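Local coordinates for protein alpha-ketoglutarate-dependent non-heme iron oxygenase EasH (Aspergillus japonicus, PDB 5M0T) that probably uses iron(II) and 2-oxoglutarate to oxidise an ergot-alkaloid intermediate on the pathway to cycloclavine, at residues A[124-135]-A[206-217]. Numbering follows the deposited sequence.
Sequences PGYHGQELHREH and GKTLHGAGKNNT. With FE2 (Fe (II) ion), chain C; AKG (2-oxoglutaric acid), chain D.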
ATOM      1  N   PRO A 124     -34.833   1.704  -7.075  1.00 45.66           N
ATOM      2  CA  PRO A 124     -35.989   1.190  -6.346  1.00 45.00           C
ATOM      3  C   PRO A 124     -35.964  -0.340  -6.234  1.00 45.65           C
ATOM      4  O   PRO A 124     -35.679  -1.031  -7.220  1.00 46.65           O
ATOM      5  CB  PRO A 124     -37.155   1.631  -7.225  1.00 46.79           C
ATOM      6  CG  PRO A 124     -36.669   2.878  -7.867  1.00 47.31           C
ATOM      7  CD  PRO A 124     -35.240   2.609  -8.164  1.00 47.34           C
ATOM      8  N   GLY A 125     -36.223  -0.850  -5.034  1.00 44.72           N
ATOM      9  CA  GLY A 125     -36.185  -2.287  -4.764  1.00 45.51           C
ATOM     10  C   GLY A 125     -34.852  -2.850  -4.278  1.00 44.82           C
ATOM     11  O   GLY A 125     -34.804  -4.020  -3.872  1.00 44.75           O
ATOM     12  N   TYR A 126     -33.774  -2.044  -4.325  1.00 43.68           N
ATOM     13  CA  TYR A 126     -32.443  -2.510  -3.913  1.00 43.28           C
ATOM     14  C   TYR A 126     -32.505  -2.943  -2.448  1.00 42.40           C
ATOM     15  O   TYR A 126     -32.997  -2.195  -1.594  1.00 40.74           O
ATOM     16  CB  TYR A 126     -31.366  -1.437  -4.132  1.00 42.59           C
ATOM     17  CG  TYR A 126     -30.034  -1.791  -3.512  1.00 42.02           C
ATOM     18  CD1 TYR A 126     -29.230  -2.794  -4.066  1.00 43.06           C
ATOM     19  CD2 TYR A 126     -29.597  -1.160  -2.347  1.00 40.08           C
ATOM     20  CE1 TYR A 126     -28.008  -3.129  -3.495  1.00 42.63           C
ATOM     21  CE2 TYR A 126     -28.373  -1.485  -1.773  1.00 39.87           C
ATOM     22  CZ  TYR A 126     -27.588  -2.475  -2.340  1.00 41.49           C
ATOM     23  OH  TYR A 126     -26.385  -2.808  -1.760  1.00 41.80           O
ATOM     24  N   HIS A 127     -32.013  -4.151  -2.182  1.00 44.48           N
ATOM     25  CA  HIS A 127     -32.281  -4.828  -0.913  1.00 46.64           C
ATOM     26  C   HIS A 127     -31.400  -4.355   0.267  1.00 44.98           C
ATOM     27  O   HIS A 127     -31.724  -4.621   1.428  1.00 42.27           O
ATOM     28  CB  HIS A 127     -32.165  -6.348  -1.079  1.00 50.98           C
ATOM     29  CG  HIS A 127     -30.790  -6.805  -1.438  1.00 53.83           C
ATOM     30  ND1 HIS A 127     -30.377  -6.995  -2.737  1.00 59.95           N
ATOM     31  CD2 HIS A 127     -29.722  -7.083  -0.661  1.00 55.70           C
ATOM     32  CE1 HIS A 127     -29.114  -7.387  -2.743  1.00 61.97           C
ATOM     33  NE2 HIS A 127     -28.689  -7.437  -1.493  1.00 58.68           N
ATOM     34  N   GLY A 128     -30.288  -3.687  -0.033  1.00 45.78           N
ATOM     35  CA  GLY A 128     -29.393  -3.141   1.009  1.00 46.84           C
ATOM     36  C   GLY A 128     -28.165  -4.019   1.194  1.00 47.95           C
ATOM     37  O   GLY A 128     -28.081  -5.096   0.608  1.00 53.19           O
ATOM     38  N   GLN A 129     -27.211  -3.553   1.992  1.00 45.48           N
ATOM     39  CA  GLN A 129     -26.000  -4.315   2.300  1.00 43.49           C
ATOM     40  C   GLN A 129     -26.107  -4.911   3.693  1.00 42.58           C
ATOM     41  O   GLN A 129     -26.817  -4.372   4.563  1.00 42.01           O
ATOM     42  CB  GLN A 129     -24.770  -3.403   2.257  1.00 41.34           C
ATOM     43  CG  GLN A 129     -24.405  -2.917   0.873  1.00 40.97           C
ATOM     44  CD  GLN A 129     -23.207  -1.962   0.864  1.00 38.86           C
ATOM     45  OE1 GLN A 129     -23.059  -1.112   1.733  1.00 35.83           O
ATOM     46  NE2 GLN A 129     -22.358  -2.089  -0.142  1.00 39.24           N
ATOM     47  N   GLU A 130     -25.385  -6.004   3.914  1.00 41.65           N
ATOM     48  CA  GLU A 130     -25.100  -6.426   5.282  1.00 43.73           C
ATOM     49  C   GLU A 130     -24.158  -5.384   5.940  1.00 39.53           C
ATOM     50  O   GLU A 130     -23.321  -4.771   5.275  1.00 37.01           O
ATOM     51  CB  GLU A 130     -24.491  -7.845   5.329  1.00 48.58           C
ATOM     52  CG  GLU A 130     -25.442  -9.013   5.686  1.00 57.59           C
ATOM     53  CD  GLU A 130     -26.740  -9.081   4.885  1.00 65.66           C
ATOM     54  OE1 GLU A 130     -26.825  -8.588   3.733  1.00 77.41           O
ATOM     55  OE2 GLU A 130     -27.697  -9.671   5.418  1.00 73.34           O
ATOM     56  N   LEU A 131     -24.310  -5.209   7.248  1.00 37.40           N
ATOM     57  CA  LEU A 131     -23.443  -4.327   8.009  1.00 35.00           C
ATOM     58  C   LEU A 131     -22.026  -4.874   8.009  1.00 34.48           C
ATOM     59  O   LEU A 131     -21.831  -6.043   8.208  1.00 33.93           O
ATOM     60  CB  LEU A 131     -23.941  -4.149   9.444  1.00 34.40           C
ATOM     61  CG  LEU A 131     -25.322  -3.522   9.657  1.00 34.38           C
ATOM     62  CD1 LEU A 131     -25.652  -3.486  11.136  1.00 35.05           C
ATOM     63  CD2 LEU A 131     -25.433  -2.132   9.060  1.00 32.81           C
ATOM     64  N   HIS A 132     -21.050  -4.004   7.775  1.00 34.04           N
ATOM     65  CA  HIS A 132     -19.649  -4.397   7.662  1.00 35.14           C
ATOM     66  C   HIS A 132     -18.750  -3.238   8.132  1.00 33.97           C
ATOM     67  O   HIS A 132     -19.201  -2.098   8.232  1.00 32.62           O
ATOM     68  CB  HIS A 132     -19.333  -4.755   6.190  1.00 35.88           C
ATOM     69  CG  HIS A 132     -19.549  -3.618   5.226  1.00 37.34           C
ATOM     70  ND1 HIS A 132     -20.773  -3.346   4.652  1.00 37.15           N
ATOM     71  CD2 HIS A 132     -18.704  -2.658   4.769  1.00 36.88           C
ATOM     72  CE1 HIS A 132     -20.666  -2.281   3.872  1.00 36.87           C
ATOM     73  NE2 HIS A 132     -19.429  -1.824   3.946  1.00 41.55           N
ATOM     74  N   ARG A 133     -17.488  -3.541   8.409  1.00 34.05           N
ATOM     75  CA  ARG A 133     -16.484  -2.525   8.713  1.00 34.19           C
ATOM     76  C   ARG A 133     -15.615  -2.373   7.486  1.00 35.48           C
ATOM     77  O   ARG A 133     -15.217  -3.373   6.872  1.00 36.74           O
ATOM     78  CB  ARG A 133     -15.637  -2.945   9.912  1.00 33.73           C
ATOM     79  CG  ARG A 133     -16.431  -2.958  11.203  1.00 33.23           C
ATOM     80  CD  ARG A 133     -15.547  -3.179  12.408  1.00 32.27           C
ATOM     81  NE  ARG A 133     -16.324  -3.052  13.632  1.00 31.73           N
ATOM     82  CZ  ARG A 133     -17.050  -4.022  14.190  1.00 32.19           C
ATOM     83  NH1 ARG A 133     -17.129  -5.243  13.635  1.00 32.16           N
ATOM     84  NH2 ARG A 133     -17.717  -3.761  15.318  1.00 32.18           N
ATOM     85  N   GLU A 134     -15.320  -1.129   7.127  1.00 35.15           N
ATOM     86  CA  GLU A 134     -14.603  -0.853   5.887  1.00 36.08           C
ATOM     87  C   GLU A 134     -13.153  -1.365   5.941  1.00 35.60           C
ATOM     88  O   GLU A 134     -12.609  -1.737   4.900  1.00 37.08           O
ATOM     89  CB  GLU A 134     -14.667   0.637   5.520  1.00 37.10           C
ATOM     90  CG  GLU A 134     -14.930   0.886   4.026  1.00 40.05           C
ATOM     91  CD  GLU A 134     -16.410   0.800   3.619  1.00 43.40           C
ATOM     92  OE1 GLU A 134     -16.979  -0.311   3.525  1.00 37.41           O
ATOM     93  OE2 GLU A 134     -17.026   1.866   3.373  1.00 49.13           O
ATOM     94  N   HIS A 135     -12.552  -1.443   7.136  1.00 31.94           N
ATOM     95  CA  HIS A 135     -11.169  -1.928   7.272  1.00 31.21           C
ATOM     96  C   HIS A 135     -10.976  -3.423   6.990  1.00 33.33           C
ATOM     97  O   HIS A 135      -9.846  -3.895   6.916  1.00 33.83           O
ATOM     98  CB  HIS A 135     -10.539  -1.486   8.617  1.00 30.33           C
ATOM     99  CG  HIS A 135     -10.821  -2.374   9.792  1.00 31.55           C
ATOM    100  ND1 HIS A 135     -10.193  -2.191  11.006  1.00 31.87           N
ATOM    101  CD2 HIS A 135     -11.618  -3.463   9.948  1.00 31.63           C
ATOM    102  CE1 HIS A 135     -10.592  -3.127  11.850  1.00 31.88           C
ATOM    103  NE2 HIS A 135     -11.457  -3.906  11.232  1.00 31.69           N
ATOM    104  N   GLY A 206     -12.995   3.238   9.413  1.00 30.33           N
ATOM    105  CA  GLY A 206     -13.038   1.870   8.928  1.00 30.67           C
ATOM    106  C   GLY A 206     -13.371   0.841   9.995  1.00 31.22           C
ATOM    107  O   GLY A 206     -13.431  -0.338   9.682  1.00 31.61           O
ATOM    108  N   LYS A 207     -13.560   1.275  11.246  1.00 29.44           N
ATOM    109  CA  LYS A 207     -13.870   0.400  12.355  1.00 28.77           C
ATOM    110  C   LYS A 207     -15.331   0.413  12.740  1.00 28.29           C
ATOM    111  O   LYS A 207     -15.725  -0.336  13.597  1.00 28.24           O
ATOM    112  CB  LYS A 207     -13.012   0.790  13.554  1.00 29.12           C
ATOM    113  CG  LYS A 207     -11.542   0.600  13.271  1.00 29.64           C
ATOM    114  CD  LYS A 207     -10.686   1.067  14.425  1.00 29.79           C
ATOM    115  CE  LYS A 207     -10.223  -0.042  15.298  1.00 31.13           C
ATOM    116  NZ  LYS A 207      -9.129   0.434  16.181  1.00 31.84           N
ATOM    117  N   THR A 208     -16.133   1.244  12.087  1.00 28.05           N
ATOM    118  CA  THR A 208     -17.527   1.419  12.435  1.00 27.99           C
ATOM    119  C   THR A 208     -18.416   0.611  11.492  1.00 28.77           C
ATOM    120  O   THR A 208     -18.283   0.710  10.268  1.00 28.64           O
ATOM    121  CB  THR A 208     -17.891   2.908  12.369  1.00 28.49           C
ATOM    122  OG1 THR A 208     -17.043   3.648  13.279  1.00 29.22           O
ATOM    123  CG2 THR A 208     -19.347   3.146  12.716  1.00 28.75           C
ATOM    124  N   LEU A 209     -19.324  -0.176  12.079  1.00 28.92           N
ATOM    125  CA  LEU A 209     -20.275  -0.993  11.329  1.00 29.50           C
ATOM    126  C   LEU A 209     -21.266  -0.109  10.597  1.00 29.63           C
ATOM    127  O   LEU A 209     -21.845   0.791  11.184  1.00 30.83           O
ATOM    128  CB  LEU A 209     -21.051  -1.959  12.234  1.00 29.59           C
ATOM    129  CG  LEU A 209     -20.285  -3.188  12.716  1.00 30.51           C
ATOM    130  CD1 LEU A 209     -21.031  -3.861  13.862  1.00 31.71           C
ATOM    131  CD2 LEU A 209     -20.025  -4.185  11.579  1.00 30.58           C
ATOM    132  N   HIS A 210     -21.425  -0.365   9.310  1.00 29.43           N
ATOM    133  CA  HIS A 210     -22.295   0.414   8.461  1.00 30.25           C
ATOM    134  C   HIS A 210     -22.720  -0.418   7.245  1.00 31.63           C
ATOM    135  O   HIS A 210     -22.135  -1.458   6.968  1.00 32.10           O
ATOM    136  CB  HIS A 210     -21.544   1.652   7.964  1.00 30.17           C
ATOM    137  CG  HIS A 210     -20.488   1.319   6.970  1.00 30.41           C
ATOM    138  ND1 HIS A 210     -19.224   0.914   7.334  1.00 30.37           N
ATOM    139  CD2 HIS A 210     -20.538   1.238   5.623  1.00 32.16           C
ATOM    140  CE1 HIS A 210     -18.531   0.625   6.246  1.00 32.24           C
ATOM    141  NE2 HIS A 210     -19.313   0.793   5.193  1.00 35.11           N
ATOM    142  N   GLY A 211     -23.715   0.063   6.514  1.00 32.60           N
ATOM    143  CA  GLY A 211     -24.072  -0.513   5.215  1.00 32.95           C
ATOM    144  C   GLY A 211     -25.179   0.277   4.537  1.00 33.40           C
ATOM    145  O   GLY A 211     -25.980   0.932   5.205  1.00 32.98           O
ATOM    146  N   ALA A 212     -25.201   0.247   3.205  1.00 33.41           N
ATOM    147  CA  ALA A 212     -26.242   0.904   2.411  1.00 34.04           C
ATOM    148  C   ALA A 212     -27.578   0.305   2.787  1.00 35.37           C
ATOM    149  O   ALA A 212     -27.677  -0.905   2.959  1.00 36.69           O
ATOM    150  CB  ALA A 212     -25.988   0.730   0.919  1.00 34.67           C
ATOM    151  N   GLY A 213     -28.588   1.151   2.922  1.00 36.30           N
ATOM    152  CA  GLY A 213     -29.913   0.732   3.361  1.00 37.95           C
ATOM    153  C   GLY A 213     -30.742   0.164   2.223  1.00 41.20           C
ATOM    154  O   GLY A 213     -30.361   0.262   1.054  1.00 40.65           O
ATOM    155  N   LYS A 214     -31.874  -0.435   2.595  1.00 44.12           N
ATOM    156  CA  LYS A 214     -32.878  -0.903   1.655  1.00 47.29           C
ATOM    157  C   LYS A 214     -33.589   0.307   1.024  1.00 47.15           C
ATOM    158  O   LYS A 214     -34.020   1.212   1.742  1.00 45.67           O
ATOM    159  CB  LYS A 214     -33.907  -1.797   2.382  1.00 51.16           C
ATOM    160  CG  LYS A 214     -34.630  -2.828   1.512  1.00 59.63           C
ATOM    161  CD  LYS A 214     -36.124  -2.611   1.325  1.00 63.97           C
ATOM    162  CE  LYS A 214     -36.784  -3.833   0.683  1.00 72.19           C
ATOM    163  NZ  LYS A 214     -36.417  -4.052  -0.752  1.00 73.20           N
ATOM    164  N   ASN A 215     -33.691   0.326  -0.305  1.00 44.85           N
ATOM    165  CA  ASN A 215     -34.457   1.354  -1.029  1.00 45.20           C
ATOM    166  C   ASN A 215     -35.899   0.853  -1.241  1.00 44.88           C
ATOM    167  O   ASN A 215     -36.164   0.187  -2.209  1.00 44.17           O
ATOM    168  CB  ASN A 215     -33.764   1.696  -2.371  1.00 44.35           C
ATOM    169  CG  ASN A 215     -34.366   2.912  -3.075  1.00 44.84           C
ATOM    170  OD1 ASN A 215     -35.538   3.225  -2.919  1.00 46.38           O
ATOM    171  ND2 ASN A 215     -33.549   3.600  -3.878  1.00 44.39           N
ATOM    172  N   ASN A 216     -36.800   1.208  -0.327  1.00 47.16           N
ATOM    173  CA  ASN A 216     -38.235   0.850  -0.372  1.00 50.52           C
ATOM    174  C   ASN A 216     -39.116   1.743  -1.249  1.00 48.46           C
ATOM    175  O   ASN A 216     -40.336   1.560  -1.238  1.00 51.60           O
ATOM    176  CB  ASN A 216     -38.852   0.940   1.044  1.00 57.94           C
ATOM    177  CG  ASN A 216     -38.545  -0.248   1.906  1.00 67.34           C
ATOM    178  OD1 ASN A 216     -38.914  -1.362   1.549  1.00 67.06           O
ATOM    179  ND2 ASN A 216     -37.953  -0.008   3.085  1.00 68.44           N
ATOM    180  N   THR A 217     -38.557   2.708  -1.971  1.00 46.01           N
ATOM    181  CA  THR A 217     -39.379   3.579  -2.829  1.00 46.70           C
ATOM    182  C   THR A 217     -39.662   2.877  -4.138  1.00 48.49           C
ATOM    183  O   THR A 217     -39.016   1.886  -4.446  1.00 47.52           O
ATOM    184  CB  THR A 217     -38.703   4.917  -3.158  1.00 45.56           C
ATOM    185  OG1 THR A 217     -37.594   4.700  -4.040  1.00 44.76           O
ATOM    186  CG2 THR A 217     -38.235   5.626  -1.863  1.00 43.50           C
TER
HETATM  187 FE   FE2 C 301     -18.976   0.005   3.505  1.00 30.43          FE
HETATM  188  C1  AKG D 302     -19.482   0.131   0.974  1.00 48.84           C
HETATM  189  O1  AKG D 302     -18.457  -0.230   1.550  1.00 43.42           O
HETATM  190  O2  AKG D 302     -19.789  -0.192  -0.260  1.00 57.14           O
HETATM  191  C2  AKG D 302     -20.541   1.027   1.631  1.00 51.08           C
HETATM  192  O5  AKG D 302     -20.592   1.051   2.846  1.00 37.44           O
HETATM  193  C3  AKG D 302     -21.468   1.874   0.796  1.00 44.68           C
HETATM  194  C4  AKG D 302     -22.532   2.571   1.628  1.00 38.04           C
HETATM  195  C5  AKG D 302     -23.498   3.403   0.831  1.00 49.99           C
HETATM  196  O3  AKG D 302     -23.191   3.608  -0.429  1.00 52.71           O
HETATM  197  O4  AKG D 302     -24.496   3.860   1.340  1.00 41.12           O
HETATM  198  O   HOH W   1     -16.324   1.015   8.557  1.00 30.19           O
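His-132 and His-210 are joined twice, through paired backbone bonds (His-132 N to His-210 O, 2.9 Å, and His-210 N to His-132 O, 3.0 Å) and through the iron that both NE2 atoms bind. Each CB points away from the opposite segment, but CG sits between backbone N and carbonyl carbon (chi1 60° and 71°), turning both rings back to the metal with their planes 65° apart. Their rotation is fixed from behind: ND1 of His-132 donates to Glu-130 O and ND1 of His-210 to Thr-208 O, each acceptor lying in its ring plane. Glu-134, bent at chi2, brings OE1 to the iron at 2.0 Å, its carboxylate nearly perpendicular to the His-210 ring. Gln-129 uses both amide ends: OE1 accepts an almost straight bond from Ala-212 N (2.9 Å), while NE2 donates to 2-oxoglutarate O2 (3.2 Å) and also to Tyr-70 O. Between the two ligands of its segment, the extended Arg-133 gives NE to Lys-207 O (2.8 Å) and lays one guanidinium face over Leu-209 CG; its cation-pi partner is Phe-181. 2-Oxoglutarate chelates the iron through O1 and O5, beside the two-histidine, one-carboxylate facial triad that His-132, Glu-134 and His-210 form, as in cupin-fold, PhyH-type dioxygenases.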